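PDB 3EYP: putative alpha-L-fucosidase from Bacteroides thetaiotaomicron, which probably hydrolyses terminal alpha-L-fucosyl linkages in glycans. Local coordinates for residues S397-V402 and W407-E412; L437-G442 and P446-F451; L83-S86 and S92-N95. All blocks are in the same frame, centred on the assembly; numbering follows the deposited sequence.

Along the chain the order is contact 3, contact 1, contact 2. Contact 3 folds up the long loop between strand 70-76 and helix 105-116 of the barrel-like fucosidase domain, whereas contacts 1 and 2 both belong to the C-terminal F5/8 type C domain. Those two have centres about 15 Å apart and share one antiparallel sheet, in which strands 393-401 and 434-442 are neighbours; contact 1 is at its edge, and contact 2 packs it onto a second sheet. Contact 3 lies on the opposite side of the chain's centre, with no atom nearer than about 37 Å to contact 2 or about 41 Å to contact 1.

Contact 1: residues S397-V402 and W407-E412; sequences SVEYTV and WITIPE
Tyr400 holds CG between its backbone N and carbonyl carbon (chi1 71°), which lays its ring against Ile408, whose CG1 is turned beside its own backbone N and whose CB and CG2 meet the phenol. The two residues are a hydrogen-bonded antiparallel pair in the beta hairpin of strands 393-401 and 408-409, at the edge of a sheet of the F5/8 type C domain. Ile408 N gives a nearly straight 2.7 Å bond to Tyr400 O, and Tyr400 N returns one to Ile408 O at 3.0 Å. Ile408 CB stands 3.8 Å from the Tyr400 ring centroid, a CH-pi contact over one face, while Ile410 CG1 meets the ring edge at CD2, 3.5 Å away. Replacing Tyr400 by an alanine would probably strip Ile408 of the ring face under its CB and Ile410 of the edge it meets, opening a gap beside Val430 and Ala432. Elsewhere, Glu399 OE1 lies 3.5 Å from Trp407 CB, the carboxylate and indole planes 19° apart; Arg436 forms a salt bridge with this acid and a cation-pi contact with the indole. Beyond Thr409 a water links the two segments, accepting from Ile410 N at 2.9 Å and probably donating to Val398 O at 2.6 Å.

Contact 2: residues L437-G442 and P446-F451; sequences LRIQDG and PAIHTF
Leu437 and Phe451 face each other from two different sheets, their CA atoms 8.7 Å apart, and no hydrogen bond joins segments 437-442 and 446-451; at the other end Ile439 and Pro446 come closer, 7.5 Å between CA atoms. This is the apolar interior of a beta-sandwich, as expected of an F5/8 type C domain. Leu437 has CG opposite its backbone N (chi1 173°), which extends the branch inward until CD2 sits over one face of the Phe451 ring, 4.0 Å from the centroid and 15° off the normal, a CH-pi contact. The two side chains run antiparallel alongside one another, so Leu437 CB also reaches the far part of the ring, at CE2. Branched leucine suits a flat partner here because its carbons spread over the Phe451 ring, CD2 near CG, CD1 near CE1 and CB near CE2. Ile439 divides its two branches between two partners: CD1 meets Ile448 CD1 tip to tip at 3.9 Å, while CG2 rests on CG of the compact Pro446 ring at 4.1 Å. At His449, part of a classic beta bulge facing Glu384, the chain turns a corner between Ile448 and Phe451. Ile383 of strand 380-385 packs on Leu437, Ile448 and Phe451 together, and Phe370 of strand 366-372 meets the Phe451 ring. Strand 434-442 lies between 366-372 and 393-401, and strand 447-454 between 357-358 and 380-385 in the sheet across from it.

Contact 3: residues L83-S86 and S92-N95; sequences LWPS and SVKN
Leu83 meets Val93 through its backbone, Leu83 O lying 3.5 Å from Val93 CG2, in the long loop that follows strand 70-76 and precedes helix 105-116 of the TIM-barrel-type fucosidase domain. The Leu83 side chain points away from Val93, into an apolar setting of Leu73, Val105 and Val106. Trp84 likewise offers main chain to the other segment: Trp84 C is 3.4 Å from Val93 CG2, a snug fit for a small branched residue. Chi1 of -77° puts that methyl between the backbone N and carbonyl carbon of Val93, with CG1 beside Leu83 O. The indole instead turns toward helix 139-155, where NE1 bonds to Glu152, and Ser86 CB sits over one face of it. Pro85 is the centre of an inverse gamma turn, closed by a weak bond from Ser86 N to Trp84 O, and its fixed ring suits the tight bend. Pro85 CD touches Val93 CG2 at 3.8 Å, and its CB lies 3.9 Å from Lys94 CG, the aliphatic part of the lysine serving as an apolar surface. Ser86 spends its hydroxyl on Glu152, Gln149 and Tyr88 N, and gives its carbonyl to segment 92-95. Lys94 NZ, its chain bent at chi3 and chi4, reaches Ser86 O in the carbonyl plane at a long 3.3 Å; Thr89 O (weak) and Asp90 (a long, weak ion pair) are further partners of the ammonium. A water also donates to Ser86 O at 2.6 Å and is hydrogen-bonded to Ser92 OG. That hydroxyl closes an ST turn, accepting from Lys94 N at 2.9 Å.

Contact 1: residues S397-V402 and W407-E412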
ATOM      1  N   SER A 397     -15.238 -15.704  12.649  1.00 42.70           N
ATOM      2  CA  SER A 397     -16.456 -15.819  11.820  1.00 44.47           C
ATOM      3  C   SER A 397     -17.493 -14.810  12.250  1.00 44.60           C
ATOM      4  O   SER A 397     -17.468 -14.303  13.352  1.00 45.85           O
ATOM      5  CB  SER A 397     -17.076 -17.191  11.899  1.00 43.92           C
ATOM      6  OG  SER A 397     -16.127 -18.194  11.728  1.00 44.43           O
ATOM      7  N   VAL A 398     -18.383 -14.525  11.323  1.00 46.06           N
ATOM      8  CA  VAL A 398     -19.520 -13.672  11.576  1.00 46.61           C
ATOM      9  C   VAL A 398     -20.814 -14.378  11.116  1.00 47.14           C
ATOM     10  O   VAL A 398     -20.896 -15.007  10.066  1.00 47.38           O
ATOM     11  CB  VAL A 398     -19.343 -12.234  10.925  1.00 46.65           C
ATOM     12  CG1 VAL A 398     -20.532 -11.304  11.283  1.00 47.46           C
ATOM     13  CG2 VAL A 398     -17.984 -11.568  11.343  1.00 42.55           C
ATOM     14  N   GLU A 399     -21.795 -14.282  11.998  1.00 48.83           N
ATOM     15  CA  GLU A 399     -23.139 -14.813  11.810  1.00 48.66           C
ATOM     16  C   GLU A 399     -24.203 -13.785  12.117  1.00 49.69           C
ATOM     17  O   GLU A 399     -23.962 -12.711  12.657  1.00 49.19           O
ATOM     18  CB  GLU A 399     -23.338 -16.024  12.727  1.00 49.87           C
ATOM     19  CG  GLU A 399     -22.252 -17.061  12.543  1.00 49.35           C
ATOM     20  CD  GLU A 399     -22.259 -18.120  13.635  1.00 54.54           C
ATOM     21  OE1 GLU A 399     -22.690 -17.802  14.777  1.00 58.59           O
ATOM     22  OE2 GLU A 399     -21.833 -19.261  13.349  1.00 52.93           O
ATOM     23  N   TYR A 400     -25.406 -14.152  11.762  1.00 51.63           N
ATOM     24  CA  TYR A 400     -26.547 -13.272  11.917  1.00 53.52           C
ATOM     25  C   TYR A 400     -27.818 -14.095  12.147  1.00 55.36           C
ATOM     26  O   TYR A 400     -27.885 -15.303  11.881  1.00 54.29           O
ATOM     27  CB  TYR A 400     -26.717 -12.355  10.677  1.00 53.00           C
ATOM     28  CG  TYR A 400     -27.188 -13.097   9.444  1.00 55.28           C
ATOM     29  CD1 TYR A 400     -28.521 -13.110   9.095  1.00 58.82           C
ATOM     30  CD2 TYR A 400     -26.306 -13.812   8.656  1.00 57.54           C
ATOM     31  CE1 TYR A 400     -28.961 -13.809   7.986  1.00 60.22           C
ATOM     32  CE2 TYR A 400     -26.735 -14.508   7.546  1.00 57.78           C
ATOM     33  CZ  TYR A 400     -28.069 -14.500   7.224  1.00 60.50           C
ATOM     34  OH  TYR A 400     -28.542 -15.197   6.141  1.00 63.25           O
ATOM     35  N   THR A 401     -28.802 -13.393  12.668  1.00 58.10           N
ATOM     36  CA  THR A 401     -30.138 -13.956  12.779  1.00 60.28           C
ATOM     37  C   THR A 401     -31.170 -12.878  12.599  1.00 61.74           C
ATOM     38  O   THR A 401     -30.861 -11.689  12.674  1.00 62.46           O
ATOM     39  CB  THR A 401     -30.365 -14.616  14.141  1.00 59.65           C
ATOM     40  OG1 THR A 401     -31.547 -15.414  14.057  1.00 63.34           O
ATOM     41  CG2 THR A 401     -30.524 -13.585  15.243  1.00 58.92           C
ATOM     42  N   VAL A 402     -32.387 -13.327  12.359  1.00 63.53           N
ATOM     43  CA  VAL A 402     -33.584 -12.463  12.439  1.00 65.27           C
ATOM     44  C   VAL A 402     -34.574 -12.975  13.503  1.00 66.46           C
ATOM     45  O   VAL A 402     -34.870 -12.292  14.479  1.00 66.64           O
ATOM     46  CB  VAL A 402     -34.275 -12.315  11.084  1.00 65.68           C
ATOM     47  CG1 VAL A 402     -33.994 -10.932  10.513  1.00 65.35           C
ATOM     48  CG2 VAL A 402     -33.818 -13.410  10.124  1.00 65.41           C
ATOM     49  N   TRP A 407     -28.570 -18.998  14.552  1.00 63.15           N
ATOM     50  CA  TRP A 407     -27.489 -18.249  13.893  1.00 60.47           C
ATOM     51  C   TRP A 407     -27.271 -18.801  12.498  1.00 59.80           C
ATOM     52  O   TRP A 407     -27.043 -20.005  12.313  1.00 59.16           O
ATOM     53  CB  TRP A 407     -26.187 -18.322  14.676  1.00 59.75           C
ATOM     54  CG  TRP A 407     -26.246 -17.576  15.935  1.00 57.31           C
ATOM     55  CD1 TRP A 407     -26.176 -18.096  17.190  1.00 56.16           C
ATOM     56  CD2 TRP A 407     -26.399 -16.159  16.098  1.00 55.84           C
ATOM     57  NE1 TRP A 407     -26.279 -17.093  18.132  1.00 54.15           N
ATOM     58  CE2 TRP A 407     -26.404 -15.895  17.486  1.00 54.78           C
ATOM     59  CE3 TRP A 407     -26.504 -15.083  15.212  1.00 55.63           C
ATOM     60  CZ2 TRP A 407     -26.544 -14.625  17.993  1.00 54.12           C
ATOM     61  CZ3 TRP A 407     -26.643 -13.831  15.727  1.00 54.79           C
ATOM     62  CH2 TRP A 407     -26.648 -13.604  17.100  1.00 54.30           C
ATOM     63  N   ILE A 408     -27.334 -17.889  11.535  1.00 58.58           N
ATOM     64  CA  ILE A 408     -27.141 -18.189  10.118  1.00 58.25           C
ATOM     65  C   ILE A 408     -25.729 -17.767   9.767  1.00 57.25           C
ATOM     66  O   ILE A 408     -25.280 -16.693  10.146  1.00 56.28           O
ATOM     67  CB  ILE A 408     -28.164 -17.442   9.214  1.00 58.23           C
ATOM     68  CG1 ILE A 408     -29.589 -17.847   9.577  1.00 59.04           C
ATOM     69  CG2 ILE A 408     -27.949 -17.745   7.738  1.00 57.75           C
ATOM     70  CD1 ILE A 408     -30.324 -16.762  10.384  1.00 57.62           C
ATOM     71  N   THR A 409     -25.019 -18.644   9.086  1.00 56.25           N
ATOM     72  CA  THR A 409     -23.633 -18.354   8.761  1.00 55.67           C
ATOM     73  C   THR A 409     -23.609 -17.439   7.556  1.00 53.82           C
ATOM     74  O   THR A 409     -24.560 -17.363   6.793  1.00 53.62           O
ATOM     75  CB  THR A 409     -22.780 -19.590   8.471  1.00 56.41           C
ATOM     76  OG1 THR A 409     -23.076 -20.094   7.149  1.00 58.86           O
ATOM     77  CG2 THR A 409     -22.947 -20.647   9.554  1.00 57.06           C
ATOM     78  N   ILE A 410     -22.513 -16.704   7.443  1.00 51.77           N
ATOM     79  CA  ILE A 410     -22.246 -15.866   6.283  1.00 50.44           C
ATOM     80  C   ILE A 410     -21.115 -16.527   5.513  1.00 50.11           C
ATOM     81  O   ILE A 410     -20.005 -16.586   5.999  1.00 49.01           O
ATOM     82  CB  ILE A 410     -21.839 -14.428   6.687  1.00 51.03           C
ATOM     83  CG1 ILE A 410     -22.990 -13.740   7.454  1.00 49.67           C
ATOM     84  CG2 ILE A 410     -21.532 -13.615   5.431  1.00 50.84           C
ATOM     85  CD1 ILE A 410     -22.636 -12.406   8.094  1.00 49.15           C
ATOM     86  N   PRO A 411     -21.399 -17.060   4.319  1.00 50.82           N
ATOM     87  CA  PRO A 411     -20.440 -17.906   3.620  1.00 50.39           C
ATOM     88  C   PRO A 411     -19.085 -17.311   3.470  1.00 50.03           C
ATOM     89  O   PRO A 411     -18.108 -18.030   3.535  1.00 50.63           O
ATOM     90  CB  PRO A 411     -21.064 -18.071   2.247  1.00 50.48           C
ATOM     91  CG  PRO A 411     -22.546 -18.023   2.498  1.00 51.10           C
ATOM     92  CD  PRO A 411     -22.696 -17.007   3.616  1.00 51.60           C
ATOM     93  N   GLU A 412     -19.048 -15.997   3.260  1.00 49.56           N
ATOM     94  CA  GLU A 412     -17.804 -15.286   2.921  1.00 48.58           C
ATOM     95  C   GLU A 412     -17.031 -14.878   4.183  1.00 48.38           C
ATOM     96  O   GLU A 412     -15.881 -14.399   4.135  1.00 48.16           O
ATOM     97  CB  GLU A 412     -18.115 -14.033   2.030  1.00 48.93           C
ATOM     98  CG  GLU A 412     -18.977 -14.262   0.726  1.00 47.97           C
ATOM     99  CD  GLU A 412     -20.500 -14.176   0.985  1.00 52.67           C
ATOM    100  OE1 GLU A 412     -20.904 -14.427   2.126  1.00 54.75           O
ATOM    101  OE2 GLU A 412     -21.314 -13.864   0.053  1.00 54.85           O
TER
HETATM  102  O   HOH W   1     -20.323 -17.435   9.208  1.00 55.02           O

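Contact 2: residues L437-G442 and P446-F451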
ATOM      1  N   LEU A 437     -20.227 -11.905  16.303  1.00 46.58           N
ATOM      2  CA  LEU A 437     -18.788 -11.987  15.992  1.00 45.21           C
ATOM      3  C   LEU A 437     -18.154 -13.039  16.883  1.00 45.85           C
ATOM      4  O   LEU A 437     -18.125 -12.901  18.115  1.00 46.31           O
ATOM      5  CB  LEU A 437     -18.112 -10.645  16.203  1.00 45.14           C
ATOM      6  CG  LEU A 437     -16.592 -10.632  16.064  1.00 43.75           C
ATOM      7  CD1 LEU A 437     -16.146 -11.110  14.627  1.00 43.25           C
ATOM      8  CD2 LEU A 437     -16.070  -9.235  16.417  1.00 44.00           C
ATOM      9  N   ARG A 438     -17.693 -14.121  16.238  1.00 45.09           N
ATOM     10  CA  ARG A 438     -16.981 -15.208  16.901  1.00 45.92           C
ATOM     11  C   ARG A 438     -15.469 -15.101  16.675  1.00 44.61           C
ATOM     12  O   ARG A 438     -14.982 -15.270  15.552  1.00 45.48           O
ATOM     13  CB  ARG A 438     -17.451 -16.575  16.381  1.00 46.03           C
ATOM     14  CG  ARG A 438     -19.001 -16.799  16.308  1.00 49.70           C
ATOM     15  CD  ARG A 438     -19.327 -18.305  16.407  1.00 52.03           C
ATOM     16  NE  ARG A 438     -19.190 -18.714  17.809  1.00 59.25           N
ATOM     17  CZ  ARG A 438     -19.389 -19.952  18.284  1.00 63.01           C
ATOM     18  NH1 ARG A 438     -19.262 -20.185  19.594  1.00 63.81           N
ATOM     19  NH2 ARG A 438     -19.675 -20.953  17.472  1.00 62.20           N
ATOM     20  N   ILE A 439     -14.753 -14.816  17.761  1.00 43.02           N
ATOM     21  CA  ILE A 439     -13.288 -14.933  17.834  1.00 41.55           C
ATOM     22  C   ILE A 439     -13.033 -16.341  18.264  1.00 42.98           C
ATOM     23  O   ILE A 439     -13.320 -16.722  19.412  1.00 42.82           O
ATOM     24  CB  ILE A 439     -12.631 -13.924  18.842  1.00 41.50           C
ATOM     25  CG1 ILE A 439     -12.967 -12.502  18.474  1.00 40.72           C
ATOM     26  CG2 ILE A 439     -11.055 -14.094  18.925  1.00 36.43           C
ATOM     27  CD1 ILE A 439     -12.885 -12.232  17.025  1.00 41.57           C
ATOM     28  N   GLN A 440     -12.571 -17.148  17.313  1.00 43.33           N
ATOM     29  CA  GLN A 440     -12.510 -18.611  17.470  1.00 43.81           C
ATOM     30  C   GLN A 440     -11.188 -19.187  17.881  1.00 44.20           C
ATOM     31  O   GLN A 440     -11.123 -20.224  18.496  1.00 46.57           O
ATOM     32  CB  GLN A 440     -12.991 -19.279  16.184  1.00 43.65           C
ATOM     33  CG  GLN A 440     -14.446 -19.041  16.024  1.00 45.51           C
ATOM     34  CD  GLN A 440     -14.957 -19.272  14.638  1.00 50.48           C
ATOM     35  OE1 GLN A 440     -14.527 -18.630  13.672  1.00 50.43           O
ATOM     36  NE2 GLN A 440     -15.945 -20.150  14.538  1.00 50.41           N
ATOM     37  N   ASP A 441     -10.125 -18.495  17.565  1.00 45.27           N
ATOM     38  CA  ASP A 441      -8.762 -18.958  17.884  1.00 44.58           C
ATOM     39  C   ASP A 441      -7.785 -17.823  17.710  1.00 45.32           C
ATOM     40  O   ASP A 441      -8.061 -16.824  17.002  1.00 43.96           O
ATOM     41  CB  ASP A 441      -8.356 -20.118  16.977  1.00 44.68           C
ATOM     42  CG  ASP A 441      -7.283 -21.000  17.584  1.00 46.12           C
ATOM     43  OD1 ASP A 441      -6.884 -20.840  18.757  1.00 45.22           O
ATOM     44  OD2 ASP A 441      -6.796 -21.874  16.862  1.00 47.64           O
ATOM     45  N   GLY A 442      -6.650 -17.995  18.382  1.00 45.72           N
ATOM     46  CA  GLY A 442      -5.574 -17.005  18.389  1.00 45.68           C
ATOM     47  C   GLY A 442      -4.358 -17.411  19.150  1.00 45.67           C
ATOM     48  O   GLY A 442      -4.354 -18.431  19.791  1.00 47.35           O
ATOM     49  N   PRO A 446      -7.931 -11.477  22.289  1.00 41.56           N
ATOM     50  CA  PRO A 446      -8.232 -10.476  21.234  1.00 41.96           C
ATOM     51  C   PRO A 446      -8.032  -9.037  21.652  1.00 42.10           C
ATOM     52  O   PRO A 446      -8.206  -8.663  22.809  1.00 43.31           O
ATOM     53  CB  PRO A 446      -9.705 -10.698  20.935  1.00 42.75           C
ATOM     54  CG  PRO A 446     -10.239 -11.554  22.026  1.00 41.19           C
ATOM     55  CD  PRO A 446      -9.109 -12.265  22.675  1.00 41.29           C
ATOM     56  N   ALA A 447      -7.664  -8.242  20.666  1.00 41.49           N
ATOM     57  CA  ALA A 447      -7.548  -6.781  20.801  1.00 41.77           C
ATOM     58  C   ALA A 447      -8.009  -6.138  19.507  1.00 42.68           C
ATOM     59  O   ALA A 447      -7.271  -6.167  18.518  1.00 41.37           O
ATOM     60  CB  ALA A 447      -6.109  -6.399  21.096  1.00 40.67           C
ATOM     61  N   ILE A 448      -9.262  -5.678  19.506  1.00 43.65           N
ATOM     62  CA  ILE A 448      -9.954  -5.233  18.288  1.00 44.41           C
ATOM     63  C   ILE A 448     -10.474  -3.788  18.375  1.00 44.94           C
ATOM     64  O   ILE A 448     -11.305  -3.418  19.250  1.00 43.93           O
ATOM     65  CB  ILE A 448     -11.097  -6.210  17.941  1.00 45.84           C
ATOM     66  CG1 ILE A 448     -10.502  -7.622  17.718  1.00 48.75           C
ATOM     67  CG2 ILE A 448     -11.894  -5.715  16.678  1.00 45.20           C
ATOM     68  CD1 ILE A 448     -11.448  -8.773  17.982  1.00 50.18           C
ATOM     69  N   HIS A 449     -10.011  -2.991  17.425  1.00 44.76           N
ATOM     70  CA  HIS A 449     -10.306  -1.563  17.403  1.00 45.82           C
ATOM     71  C   HIS A 449     -11.722  -1.330  16.922  1.00 46.18           C
ATOM     72  O   HIS A 449     -12.468  -0.529  17.467  1.00 48.35           O
ATOM     73  CB  HIS A 449      -9.357  -0.782  16.453  1.00 45.58           C
ATOM     74  CG  HIS A 449      -8.117  -0.278  17.102  1.00 46.16           C
ATOM     75  ND1 HIS A 449      -8.147   0.591  18.179  1.00 49.72           N
ATOM     76  CD2 HIS A 449      -6.808  -0.428  16.775  1.00 49.39           C
ATOM     77  CE1 HIS A 449      -6.906   0.885  18.536  1.00 50.89           C
ATOM     78  NE2 HIS A 449      -6.077   0.300  17.688  1.00 51.63           N
ATOM     79  N   THR A 450     -12.060  -2.068  15.892  1.00 45.58           N
ATOM     80  CA  THR A 450     -13.235  -1.787  15.102  1.00 46.14           C
ATOM     81  C   THR A 450     -13.910  -3.016  14.620  1.00 45.32           C
ATOM     82  O   THR A 450     -13.274  -3.964  14.175  1.00 46.10           O
ATOM     83  CB  THR A 450     -12.856  -0.897  13.835  1.00 45.27           C
ATOM     84  OG1 THR A 450     -12.119   0.264  14.272  1.00 48.23           O
ATOM     85  CG2 THR A 450     -14.095  -0.494  13.054  1.00 47.17           C
ATOM     86  N   PHE A 451     -15.233  -2.980  14.690  1.00 45.63           N
ATOM     87  CA  PHE A 451     -16.068  -3.975  14.004  1.00 44.85           C
ATOM     88  C   PHE A 451     -17.328  -3.304  13.486  1.00 44.83           C
ATOM     89  O   PHE A 451     -17.943  -2.533  14.189  1.00 46.32           O
ATOM     90  CB  PHE A 451     -16.419  -5.179  14.885  1.00 45.25           C
ATOM     91  CG  PHE A 451     -17.245  -6.234  14.166  1.00 45.52           C
ATOM     92  CD1 PHE A 451     -16.703  -6.974  13.127  1.00 44.81           C
ATOM     93  CD2 PHE A 451     -18.565  -6.498  14.553  1.00 47.81           C
ATOM     94  CE1 PHE A 451     -17.454  -7.915  12.501  1.00 46.34           C
ATOM     95  CE2 PHE A 451     -19.323  -7.438  13.922  1.00 46.67           C
ATOM     96  CZ  PHE A 451     -18.799  -8.153  12.904  1.00 45.93           C
TER

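Contact 3: residues L83-S86 and S92-N95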
ATOM      1  N   LEU A  83      15.181  12.162 -13.742  1.00 37.71           N
ATOM      2  CA  LEU A  83      14.171  13.203 -13.810  1.00 36.95           C
ATOM      3  C   LEU A  83      14.615  14.514 -13.111  1.00 38.08           C
ATOM      4  O   LEU A  83      13.878  15.482 -13.107  1.00 38.55           O
ATOM      5  CB  LEU A  83      12.804  12.732 -13.271  1.00 37.64           C
ATOM      6  CG  LEU A  83      12.000  11.768 -14.164  1.00 40.47           C
ATOM      7  CD1 LEU A  83      10.543  11.665 -13.657  1.00 43.62           C
ATOM      8  CD2 LEU A  83      12.003  12.300 -15.599  1.00 41.82           C
ATOM      9  N   TRP A  84      15.827  14.481 -12.553  1.00 38.29           N
ATOM     10  CA  TRP A  84      16.428  15.653 -11.863  1.00 38.04           C
ATOM     11  C   TRP A  84      17.843  15.807 -12.474  1.00 38.93           C
ATOM     12  O   TRP A  84      18.435  14.782 -12.945  1.00 37.53           O
ATOM     13  CB  TRP A  84      16.432  15.501 -10.300  1.00 37.28           C
ATOM     14  CG  TRP A  84      17.532  14.654  -9.735  1.00 38.14           C
ATOM     15  CD1 TRP A  84      18.665  15.093  -9.093  1.00 39.61           C
ATOM     16  CD2 TRP A  84      17.678  13.235  -9.861  1.00 42.02           C
ATOM     17  NE1 TRP A  84      19.484  14.047  -8.793  1.00 40.07           N
ATOM     18  CE2 TRP A  84      18.919  12.892  -9.276  1.00 40.89           C
ATOM     19  CE3 TRP A  84      16.885  12.228 -10.425  1.00 37.68           C
ATOM     20  CZ2 TRP A  84      19.359  11.586  -9.184  1.00 40.83           C
ATOM     21  CZ3 TRP A  84      17.327  10.952 -10.354  1.00 40.00           C
ATOM     22  CH2 TRP A  84      18.577  10.634  -9.744  1.00 38.68           C
ATOM     23  N   PRO A  85      18.368  17.050 -12.512  1.00 40.08           N
ATOM     24  CA  PRO A  85      19.713  17.351 -13.057  1.00 40.93           C
ATOM     25  C   PRO A  85      20.852  16.914 -12.108  1.00 41.60           C
ATOM     26  O   PRO A  85      21.558  17.728 -11.478  1.00 40.60           O
ATOM     27  CB  PRO A  85      19.687  18.881 -13.275  1.00 42.24           C
ATOM     28  CG  PRO A  85      18.741  19.421 -12.271  1.00 42.47           C
ATOM     29  CD  PRO A  85      17.689  18.270 -12.029  1.00 40.27           C
ATOM     30  N   SER A  86      20.968  15.602 -11.959  1.00 39.98           N
ATOM     31  CA  SER A  86      22.031  15.007 -11.126  1.00 40.45           C
ATOM     32  C   SER A  86      23.399  15.488 -11.577  1.00 39.05           C
ATOM     33  O   SER A  86      23.652  15.678 -12.761  1.00 39.18           O
ATOM     34  CB  SER A  86      21.999  13.468 -11.154  1.00 40.34           C
ATOM     35  OG  SER A  86      23.079  12.965 -10.457  1.00 39.07           O
ATOM     36  N   SER A  92      19.889  12.599 -18.321  1.00 38.50           N
ATOM     37  CA  SER A  92      18.884  13.294 -17.521  1.00 38.68           C
ATOM     38  C   SER A  92      18.215  14.445 -18.213  1.00 38.88           C
ATOM     39  O   SER A  92      18.538  14.822 -19.339  1.00 35.70           O
ATOM     40  CB  SER A  92      19.507  13.847 -16.218  1.00 38.64           C
ATOM     41  OG  SER A  92      20.173  15.045 -16.475  1.00 37.79           O
ATOM     42  N   VAL A  93      17.350  15.069 -17.413  1.00 38.67           N
ATOM     43  CA  VAL A  93      16.645  16.277 -17.804  1.00 39.44           C
ATOM     44  C   VAL A  93      17.593  17.411 -18.218  1.00 40.30           C
ATOM     45  O   VAL A  93      17.262  18.235 -19.033  1.00 40.64           O
ATOM     46  CB  VAL A  93      15.625  16.807 -16.750  1.00 39.32           C
ATOM     47  CG1 VAL A  93      14.378  15.935 -16.835  1.00 41.07           C
ATOM     48  CG2 VAL A  93      16.221  16.874 -15.272  1.00 35.89           C
ATOM     49  N   LYS A  94      18.800  17.357 -17.685  1.00 40.54           N
ATOM     50  CA  LYS A  94      19.882  18.341 -17.990  1.00 41.74           C
ATOM     51  C   LYS A  94      20.081  18.467 -19.493  1.00 40.27           C
ATOM     52  O   LYS A  94      20.495  19.511 -20.005  1.00 40.38           O
ATOM     53  CB  LYS A  94      21.251  17.926 -17.370  1.00 41.65           C
ATOM     54  CG  LYS A  94      21.859  19.039 -16.553  1.00 48.17           C
ATOM     55  CD  LYS A  94      23.367  18.924 -16.207  1.00 51.15           C
ATOM     56  CE  LYS A  94      24.063  17.573 -16.390  1.00 53.71           C
ATOM     57  NZ  LYS A  94      25.078  17.218 -15.280  1.00 57.70           N
ATOM     58  N   ASN A  95      19.751  17.376 -20.190  1.00 39.53           N
ATOM     59  CA  ASN A  95      20.002  17.232 -21.639  1.00 39.59           C
ATOM     60  C   ASN A  95      18.779  16.941 -22.492  1.00 38.49           C
ATOM     61  O   ASN A  95      18.864  16.520 -23.620  1.00 38.45           O
ATOM     62  CB  ASN A  95      21.112  16.244 -21.883  1.00 38.11           C
ATOM     63  CG  ASN A  95      22.473  16.809 -21.483  1.00 40.54           C
ATOM     64  OD1 ASN A  95      22.883  17.881 -21.948  1.00 40.28           O
ATOM     65  ND2 ASN A  95      23.169  16.109 -20.592  1.00 36.93           N
TER
HETATM   66  O   HOH W   2      22.171  15.468 -14.896  1.00 47.13           O